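Local coordinates for EscD/YscD/HrpQ family type III secretion system inner membrane ring protein (Pseudomonas aeruginosa, PDB 6UID) that forms part of the inner-membrane ring of the type III secretion basal body and, through this cytoplasmic domain, probably meets the sorting platform, at residues I7-G12 with G91-T96; P69-Q74 with A84-T89. All blocks are in the same frame, centred on the assembly; numbering follows the deposited sequence. Where two conformers were deposited one is given.

Interaction 1 (I7-G12 with G91-T96); sequences IRFYSG and GPLRWT. Unlike the reference sequence in segment 91-96: Thr96 (reference Ala).
Thr96 and Tyr10 meet where strand 5-9 runs antiparallel to strand 93-98, neighbours in the six-stranded sheet of this FHA-like beta-sandwich domain, so the first and last strands of the fold lie side by side. Arg8 and Thr96 form the hydrogen-bonded pair: Arg8 N gives to Thr96 O at 2.9 Å, and Thr96 N returns a bond to Arg8 O. Next along, Tyr10 N reaches Arg94 O, tilted 35° from that carbonyl plane. With CG anti to its own carbonyl carbon (chi1 -63°), Tyr10 turns its ring edge to the facing strand, CE1 lying 3.6 Å from Thr96 CG2. Its hydroxyl bonds Pro105 O, and the rings of Tyr10 and Phe108 meet edge-to-face. On the other face of the sheet Ile7 CD1 presses on Trp95 CE3 at 3.3 Å, while Phe9 CD1 touches Leu93 CD1; Leu37, Leu49 and Leu51 of the second sheet pack against this apolar group. Past the strand end, Ser11 continues the pairing through its side chain. Its OG sits between its own N and carbonyl carbon (chi1 56°), takes the Arg94 N-H at 3.0 Å and holds a water at 2.7 Å.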
loop_
_atom_site.group_PDB
_atom_site.type_symbol
_atom_site.label_atom_id
_atom_site.label_comp_id
_atom_site.label_asym_id
_atom_site.label_seq_id
_atom_site.Cartn_x
_atom_site.Cartn_y
_atom_site.Cartn_z
ATOM N N ILE A 7 9.258 2.344 2.835
ATOM C CA ILE A 7 8.198 2.071 1.881
ATOM C C ILE A 7 8.670 2.443 0.488
ATOM O O ILE A 7 9.399 3.431 0.316
ATOM C CB ILE A 7 6.920 2.833 2.275
ATOM C CG1 ILE A 7 5.787 2.564 1.301
ATOM C CG2 ILE A 7 7.171 4.328 2.361
ATOM C CD1 ILE A 7 4.412 2.838 1.936
ATOM N N ARG A 8 8.283 1.649 -0.507
ATOM C CA ARG A 8 8.534 1.932 -1.913
ATOM C C ARG A 8 7.217 1.929 -2.665
ATOM O O ARG A 8 6.372 1.048 -2.450
ATOM C CB ARG A 8 9.494 0.919 -2.552
ATOM C CG ARG A 8 9.747 1.227 -4.025
ATOM C CD ARG A 8 11.004 0.592 -4.547
ATOM N NE ARG A 8 11.018 0.671 -6.002
ATOM C CZ ARG A 8 12.013 0.256 -6.770
ATOM N NH1 ARG A 8 13.106 -0.265 -6.228
ATOM N NH2 ARG A 8 11.907 0.370 -8.085
ATOM N N PHE A 9 7.042 2.904 -3.554
ATOM C CA PHE A 9 5.855 3.013 -4.386
ATOM C C PHE A 9 6.112 2.518 -5.799
ATOM O O PHE A 9 7.186 2.735 -6.363
ATOM C CB PHE A 9 5.352 4.458 -4.399
ATOM C CG PHE A 9 4.927 4.924 -3.057
ATOM C CD1 PHE A 9 3.829 4.373 -2.438
ATOM C CD2 PHE A 9 5.645 5.877 -2.381
ATOM C CE1 PHE A 9 3.443 4.777 -1.172
ATOM C CE2 PHE A 9 5.265 6.295 -1.116
ATOM C CZ PHE A 9 4.150 5.745 -0.522
ATOM N N TYR A 10 5.116 1.820 -6.356
ATOM C CA TYR A 10 5.180 1.202 -7.677
ATOM C C TYR A 10 3.984 1.626 -8.531
ATOM O O TYR A 10 3.424 0.811 -9.296
ATOM C CB TYR A 10 5.185 -0.318 -7.566
ATOM C CG TYR A 10 6.353 -0.927 -6.851
ATOM C CD1 TYR A 10 6.370 -1.036 -5.481
ATOM C CD2 TYR A 10 7.419 -1.456 -7.548
ATOM C CE1 TYR A 10 7.433 -1.636 -4.832
ATOM C CE2 TYR A 10 8.486 -2.052 -6.912
ATOM C CZ TYR A 10 8.484 -2.157 -5.563
ATOM O OH TYR A 10 9.555 -2.752 -4.915
ATOM N N SER A 11 3.528 2.856 -8.363
ATOM C CA SER A 11 2.382 3.332 -9.112
ATOM C C SER A 11 2.376 4.848 -9.196
ATOM O O SER A 11 2.921 5.556 -8.341
ATOM C CB SER A 11 1.080 2.859 -8.454
ATOM O OG SER A 11 1.005 3.257 -7.113
ATOM N N GLY A 12 1.708 5.341 -10.240
ATOM C CA GLY A 12 1.416 6.751 -10.365
ATOM C C GLY A 12 2.669 7.590 -10.550
ATOM O O GLY A 12 3.716 7.112 -10.995
ATOM N N GLY A 91 -6.628 0.005 -4.595
ATOM C CA GLY A 91 -7.008 0.641 -5.841
ATOM C C GLY A 91 -5.785 0.961 -6.685
ATOM O O GLY A 91 -4.939 0.093 -6.928
ATOM N N PRO A 92 -5.646 2.216 -7.120
ATOM C CA PRO A 92 -4.495 2.559 -7.962
ATOM C C PRO A 92 -3.158 2.419 -7.264
ATOM O O PRO A 92 -2.134 2.286 -7.940
ATOM C CB PRO A 92 -4.754 4.019 -8.364
ATOM C CG PRO A 92 -5.755 4.519 -7.405
ATOM C CD PRO A 92 -6.542 3.362 -6.889
ATOM N N LEU A 93 -3.120 2.457 -5.939
ATOM C CA LEU A 93 -1.850 2.478 -5.234
ATOM C C LEU A 93 -1.251 1.078 -5.147
ATOM O O LEU A 93 -1.935 0.117 -4.751
ATOM C CB LEU A 93 -2.059 3.003 -3.823
ATOM C CG LEU A 93 -0.844 2.994 -2.902
ATOM C CD1 LEU A 93 0.198 3.952 -3.402
ATOM C CD2 LEU A 93 -1.287 3.334 -1.500
ATOM N N ARG A 94 0.019 0.955 -5.536
ATOM C CA ARG A 94 0.789 -0.270 -5.361
ATOM C C ARG A 94 2.051 0.067 -4.570
ATOM O O ARG A 94 2.758 1.029 -4.905
ATOM C CB ARG A 94 1.158 -0.907 -6.701
ATOM C CG ARG A 94 -0.038 -1.176 -7.602
ATOM C CD ARG A 94 -0.013 -2.570 -8.255
ATOM N NE ARG A 94 0.989 -2.716 -9.308
ATOM C CZ ARG A 94 1.104 -3.791 -10.094
ATOM N NH1 ARG A 94 2.051 -3.813 -11.022
ATOM N NH2 ARG A 94 0.275 -4.850 -9.958
ATOM N N TRP A 95 2.325 -0.706 -3.529
ATOM C CA TRP A 95 3.440 -0.383 -2.652
ATOM C C TRP A 95 3.936 -1.636 -1.955
ATOM O O TRP A 95 3.266 -2.674 -1.939
ATOM C CB TRP A 95 3.025 0.664 -1.607
ATOM C CG TRP A 95 1.939 0.240 -0.641
ATOM C CD1 TRP A 95 0.598 0.182 -0.890
ATOM C CD2 TRP A 95 2.108 -0.131 0.723
ATOM N NE1 TRP A 95 -0.069 -0.206 0.240
ATOM C CE2 TRP A 95 0.832 -0.397 1.248
ATOM C CE3 TRP A 95 3.219 -0.261 1.560
ATOM C CZ2 TRP A 95 0.640 -0.793 2.574
ATOM C CZ3 TRP A 95 3.032 -0.637 2.878
ATOM C CH2 TRP A 95 1.749 -0.931 3.373
ATOM N N THR A 96 5.126 -1.541 -1.371
ATOM C CA THR A 96 5.607 -2.555 -0.457
ATOM C C THR A 96 6.459 -1.881 0.604
ATOM O O THR A 96 6.816 -0.702 0.488
ATOM C CB THR A 96 6.403 -3.637 -1.176
ATOM O OG1 THR A 96 6.491 -4.778 -0.305
ATOM C CG2 THR A 96 7.771 -3.115 -1.545
HETATM O O HOH W 1 -0.723 5.326 -7.034
#

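Interaction 2 (P69-Q74 with A84-T89); sequences PRQDGQ and ALAGQT
Gln71 sends its CG anti to its own backbone N (chi1 176°) and stays extended to CD, while in Gln88 a bend at chi2 (-65°) sets the position of CD. The two side chains lie side by side, pointing the same way. Gln88 NE2 gives a nearly straight bond to Gln71 OE1, 3.0 Å long, in the plane of the Gln71 carbonyl and on one of its lone pairs, although the two amide planes are turned 62° apart. Gln71 OE1 also accepts from Gln83 N, so two donors grip it. The other Gln88 branch, OE1, receives a water that donates its second proton to Arg70 O, tying this side chain back to the opposite backbone. Gln71 and Gln88 are the non-hydrogen-bonded pair of two antiparallel strands, 69-71 and 88-90; on the other face of the sheet sit Arg70 and Thr89, joined by a reciprocal pair of backbone bonds, with Thr89 OG1 3.5 Å from Arg70 CB. The strand 69-71 turns into 74-75 through a type I' hairpin turn, Gln71 to Gln74, with Asp72 and Gly73 at its corners. Arg70 NH1 bonds Gly73 O, which lies close to the guanidinium plane, linking the side chain to the turn. Asp72 is held to Gly87 twice. Its N-H meets Gly87 O at 2.8 Å, in the carbonyl plane, and its OD1 takes the Gly87 N-H at 2.9 Å from above the carboxylate plane. The second carboxylate oxygen, OD2, lies 3.5 Å from Ala86 CB, which also touches Gln71 CG at 3.7 Å. A second water accepts from Gly73 N and donates to Gly87 O, joining the turn to the facing chain.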
loop_
_atom_site.group_PDB
_atom_site.type_symbol
_atom_site.label_atom_id
_atom_site.label_comp_id
_atom_site.label_asym_id
_atom_site.label_seq_id
_atom_site.Cartn_x
_atom_site.Cartn_y
_atom_site.Cartn_z
ATOM N N PRO A 69 -8.118 -2.803 0.304
ATOM C CA PRO A 69 -6.691 -3.110 0.417
ATOM C C PRO A 69 -6.472 -4.606 0.249
ATOM O O PRO A 69 -7.227 -5.429 0.782
ATOM C CB PRO A 69 -6.345 -2.655 1.836
ATOM C CG PRO A 69 -7.635 -2.845 2.592
ATOM C CD PRO A 69 -8.725 -2.468 1.603
ATOM N N ARG A 70 -5.453 -4.944 -0.530
ATOM C CA ARG A 70 -5.119 -6.338 -0.802
ATOM C C ARG A 70 -3.627 -6.539 -0.597
ATOM O O ARG A 70 -2.824 -5.621 -0.788
ATOM C CB ARG A 70 -5.527 -6.736 -2.199
ATOM C CG ARG A 70 -7.036 -6.664 -2.388
ATOM C CD ARG A 70 -7.470 -6.976 -3.806
ATOM N NE ARG A 70 -8.917 -6.833 -3.933
ATOM C CZ ARG A 70 -9.796 -7.790 -3.691
ATOM N NH1 ARG A 70 -9.399 -9.010 -3.331
ATOM N NH2 ARG A 70 -11.092 -7.518 -3.813
ATOM N N GLN A 71 -3.272 -7.750 -0.179
ATOM C CA GLN A 71 -1.888 -8.157 -0.005
ATOM C C GLN A 71 -1.720 -9.412 -0.846
ATOM O O GLN A 71 -2.378 -10.429 -0.598
ATOM C CB GLN A 71 -1.589 -8.411 1.466
ATOM C CG GLN A 71 -0.195 -8.936 1.694
ATOM C CD GLN A 71 0.115 -9.087 3.152
ATOM O OE1 GLN A 71 0.703 -8.215 3.764
ATOM N NE2 GLN A 71 -0.314 -10.204 3.728
ATOM N N ASP A 72 -0.916 -9.320 -1.899
ATOM C CA ASP A 72 -0.804 -10.399 -2.886
ATOM C C ASP A 72 -2.186 -10.862 -3.361
ATOM O O ASP A 72 -2.457 -12.060 -3.535
ATOM C CB ASP A 72 0.044 -11.551 -2.337
ATOM C CG ASP A 72 1.492 -11.156 -2.111
ATOM O OD1 ASP A 72 2.012 -10.285 -2.860
ATOM O OD2 ASP A 72 2.106 -11.705 -1.169
ATOM N N GLY A 73 -3.069 -9.890 -3.579
ATOM C CA GLY A 73 -4.397 -10.120 -4.091
ATOM C C GLY A 73 -5.455 -10.459 -3.063
ATOM O O GLY A 73 -6.651 -10.429 -3.399
ATOM N N GLN A 74 -5.069 -10.772 -1.824
ATOM C CA GLN A 74 -6.021 -11.176 -0.799
ATOM C C GLN A 74 -6.499 -9.954 -0.031
ATOM O O GLN A 74 -5.680 -9.204 0.510
ATOM C CB GLN A 74 -5.337 -12.141 0.166
ATOM C CG GLN A 74 -4.855 -13.414 -0.494
ATOM C CD GLN A 74 -6.001 -14.248 -1.044
ATOM O OE1 GLN A 74 -6.000 -14.626 -2.214
ATOM N NE2 GLN A 74 -6.989 -14.532 -0.197
ATOM N N ALA A 84 6.187 -7.704 5.212
ATOM C CA ALA A 84 7.243 -7.050 4.460
ATOM C C ALA A 84 7.486 -7.771 3.138
ATOM O O ALA A 84 7.506 -9.006 3.058
ATOM C CB ALA A 84 8.529 -7.027 5.290
ATOM N N LEU A 85 7.641 -6.960 2.094
ATOM C CA LEU A 85 7.968 -7.361 0.731
ATOM C C LEU A 85 6.827 -8.072 0.024
ATOM O O LEU A 85 6.987 -8.455 -1.131
ATOM C CB LEU A 85 9.283 -8.139 0.616
ATOM C CG LEU A 85 10.500 -7.306 1.002
ATOM C CD1 LEU A 85 11.746 -8.130 0.776
ATOM C CD2 LEU A 85 10.624 -6.016 0.222
ATOM N N ALA A 86 5.670 -8.224 0.655
ATOM C CA ALA A 86 4.497 -8.661 -0.080
ATOM C C ALA A 86 3.942 -7.497 -0.898
ATOM O O ALA A 86 4.148 -6.324 -0.567
ATOM C CB ALA A 86 3.441 -9.183 0.888
ATOM N N GLY A 87 3.259 -7.807 -1.997
ATOM C CA GLY A 87 2.684 -6.751 -2.826
ATOM C C GLY A 87 1.402 -6.181 -2.263
ATOM O O GLY A 87 0.391 -6.887 -2.165
ATOM N N GLN A 88 1.417 -4.915 -1.864
ATOM C CA GLN A 88 0.262 -4.254 -1.277
ATOM C C GLN A 88 -0.412 -3.396 -2.346
ATOM O O GLN A 88 0.257 -2.658 -3.081
ATOM C CB GLN A 88 0.700 -3.352 -0.108
ATOM C CG GLN A 88 1.630 -3.985 0.891
ATOM C CD GLN A 88 1.028 -5.143 1.685
ATOM O OE1 GLN A 88 -0.195 -5.299 1.769
ATOM N NE2 GLN A 88 1.883 -5.928 2.311
ATOM N N THR A 89 -1.736 -3.453 -2.413
ATOM C CA THR A 89 -2.490 -2.588 -3.313
ATOM C C THR A 89 -3.678 -1.998 -2.578
ATOM O O THR A 89 -4.176 -2.567 -1.609
ATOM C CB THR A 89 -2.984 -3.284 -4.588
ATOM O OG1 THR A 89 -3.871 -4.359 -4.227
ATOM C CG2 THR A 89 -1.836 -3.829 -5.375
HETATM O O HOH W 2 -2.619 -4.021 1.700
HETATM O O HOH W 3 -2.276 -6.984 -3.676
#

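How the interactions relate
Interaction 2 is nested in the chain loop that interaction 1 closes, and both belong to one sheet, since strands 88-90 and 93-98 are consecutive and adjacent. They meet directly: Trp95 N probably bonds Gln88 O at 2.9 Å, Thr96 OG1 probably bonds Ala86 O, and Arg94 CD packs on Thr89 CG2. The two pairs sit symmetrically, each one strand in from an end of the sheet, but differ in burial. Interaction 1 is mostly buried, its inward face apolar, with Ile7, Phe9, Leu93 and Trp95 turned to the second sheet. Interaction 2, partly buried, relies instead on amides, a carboxylate and bridging waters around a tight turn. In both, a side-chain oxygen accepting a backbone N-H carries the pairing past the strand end.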